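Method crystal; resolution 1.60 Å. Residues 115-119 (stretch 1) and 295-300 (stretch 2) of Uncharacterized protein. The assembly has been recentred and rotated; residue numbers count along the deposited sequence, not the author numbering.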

# COMPACT_ATOMS: atom_id res chain seq x y z
N ARG A 115 22.65 7.79 6.45
CA ARG A 115 22.26 6.71 7.34
C ARG A 115 22.14 5.37 6.60
O ARG A 115 22.42 4.31 7.15
CB ARG A 115 20.89 7.04 7.95
CG ARG A 115 20.27 5.96 8.78
CD ARG A 115 21.18 5.55 9.93
NE ARG A 115 20.49 4.73 10.92
CZ ARG A 115 21.05 4.38 12.09
NH1 ARG A 115 22.28 4.77 12.38
NH2 ARG A 115 20.36 3.66 12.96
N PHE A 116 21.71 5.45 5.34
CA PHE A 116 21.55 4.28 4.47
C PHE A 116 22.82 3.87 3.73
O PHE A 116 22.84 2.88 3.00
CB PHE A 116 20.40 4.51 3.49
CG PHE A 116 19.02 4.58 4.14
CD1 PHE A 116 18.80 4.03 5.42
CD2 PHE A 116 17.97 5.19 3.49
CE1 PHE A 116 17.55 4.06 5.99
CE2 PHE A 116 16.71 5.22 4.07
CZ PHE A 116 16.50 4.64 5.31
N ARG A 117 23.87 4.68 3.93
CA ARG A 117 25.19 4.43 3.40
C ARG A 117 25.18 4.41 1.87
O ARG A 117 25.89 3.63 1.24
CB ARG A 117 25.79 3.19 4.02
CG ARG A 117 25.83 3.21 5.55
CD ARG A 117 26.86 2.24 6.18
NE ARG A 117 26.85 0.96 5.48
CZ ARG A 117 25.93 0.02 5.61
NH1 ARG A 117 24.93 0.19 6.47
NH2 ARG A 117 25.96 -1.04 4.84
N VAL A 118 24.44 5.32 1.28
CA VAL A 118 24.56 5.56 -0.17
C VAL A 118 25.82 6.39 -0.40
O VAL A 118 26.48 6.25 -1.41
CB VAL A 118 23.33 6.30 -0.73
CG1 VAL A 118 23.45 6.52 -2.23
CG2 VAL A 118 22.07 5.51 -0.43
N GLY A 119 26.17 7.20 0.59
CA GLY A 119 27.33 8.09 0.48
C GLY A 119 27.34 9.08 1.62
O GLY A 119 26.57 8.98 2.55
N GLY A 295 30.10 -2.94 -2.24
CA GLY A 295 29.36 -1.72 -2.53
C GLY A 295 27.91 -1.68 -2.06
O GLY A 295 27.18 -0.76 -2.40
N ASN A 296 27.49 -2.68 -1.33
CA ASN A 296 26.13 -2.65 -0.84
C ASN A 296 25.88 -1.58 0.21
O ASN A 296 26.75 -1.26 1.02
CB ASN A 296 25.67 -4.04 -0.33
CG ASN A 296 25.45 -5.01 -1.46
OD1 ASN A 296 26.30 -5.87 -1.77
ND2 ASN A 296 24.32 -4.83 -2.14
N THR A 297 24.66 -1.05 0.13
CA THR A 297 24.11 -0.06 1.02
C THR A 297 23.33 -0.80 2.12
O THR A 297 23.39 -2.00 2.27
CB THR A 297 23.17 0.91 0.23
OG1 THR A 297 21.95 0.21 -0.11
CG2 THR A 297 23.86 1.43 -1.03
N HIS A 298 22.64 -0.03 2.93
CA HIS A 298 21.73 -0.56 3.95
C HIS A 298 20.57 -1.30 3.34
O HIS A 298 19.96 -2.01 4.06
CB HIS A 298 21.24 0.60 4.79
CG HIS A 298 20.22 0.24 5.82
ND1 HIS A 298 20.48 -0.63 6.85
CD2 HIS A 298 18.98 0.73 6.03
CE1 HIS A 298 19.40 -0.72 7.61
NE2 HIS A 298 18.48 0.09 7.13
N PHE A 299 20.29 -1.13 2.03
CA PHE A 299 19.22 -1.89 1.34
C PHE A 299 19.77 -2.87 0.28
O PHE A 299 19.58 -2.65 -0.92
CB PHE A 299 18.25 -0.99 0.61
CG PHE A 299 17.39 -0.14 1.47
CD1 PHE A 299 17.91 0.92 2.16
CD2 PHE A 299 16.03 -0.33 1.52
CE1 PHE A 299 17.12 1.71 2.96
CE2 PHE A 299 15.22 0.48 2.30
CZ PHE A 299 15.78 1.50 3.03
N PRO A 300 20.44 -3.93 0.72
CA PRO A 300 21.03 -4.83 -0.29
C PRO A 300 20.03 -5.49 -1.20
O PRO A 300 20.36 -5.80 -2.36
CB PRO A 300 21.73 -5.90 0.57
CG PRO A 300 22.00 -5.23 1.87
CD PRO A 300 20.84 -4.32 2.08

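Stretch 1 leads out of the end of a helix. Arg115 still has helical angles (phi/psi -58/-34), whereas Arg117 is the first residue to leave them, at 62/41, and its positive phi together with two bonds back into the last turn identifies a Schellman motif. Stretch 2 follows an irregular path with no helix or strand from Gly295 to Phe299. Gly295 adopts 93/6, where a CB would be jammed against the carbonyl oxygen of the preceding residue, so the backbone alone calls for glycine. The two segments come closest around Phe116 and His298, whose CA atoms lie 4.9 Å apart, and Arg117 and Thr297, whose CA atoms are 5.2 Å apart.

A single hydrogen bond joins the backbones. His298 N donates to Phe116 O over 2.9 Å, and the N-H...O angle of 171° is almost linear, the geometry expected of a good amide-carbonyl bond. The same oxygen also approaches a carbon, with Phe116 O 3.4 Å from Thr297 CB. Within stretch 2, Phe299 N donates to Thr297 OG1 at 3.0 Å and 155°; with chi1 at 72° (p), the threonine hydroxyl accepts from the backbone two residues on.

Phe116 is the hub of the side-chain packing, with two aromatic partners in different geometries. Phe299 directs its edge at the face of the Phe116 ring: the planes stand at 80°, the centroids are 4.8 Å apart, and Phe299 CE1 reaches Phe116 CD2 at 3.6 Å. This arrangement sets the slightly positive hydrogen rim of one ring against the pi cloud of the other. The His298 ring is nearly parallel to that of Phe116, at 14°, but the centroids are 5.4 Å apart and the rings slide past each other with barely any overlap. Their contact, Phe116 CD1 to His298 CD2 at 3.4 Å, is therefore a close carbon-carbon approach rather than a full stack.

Arg117 packs without a hydrogen bond to stretch 2. Its CA-to-CB bond points sideways, yet the side chain bends back so that its end comes nearer. One guanidinium face covers the His298 amide, with Arg117 NH2 4.0 Å from His298 N, while Arg117 NH2 is 3.9 Å from Asn296 O. NE, NH1 and NH2 are hydrogen-bonded elsewhere in the structure. On the backbone side, Arg117 O meets Thr297 CG2 at 3.8 Å, a van der Waals contact. Altogether the two stretches bury 326 Å², counting both sides.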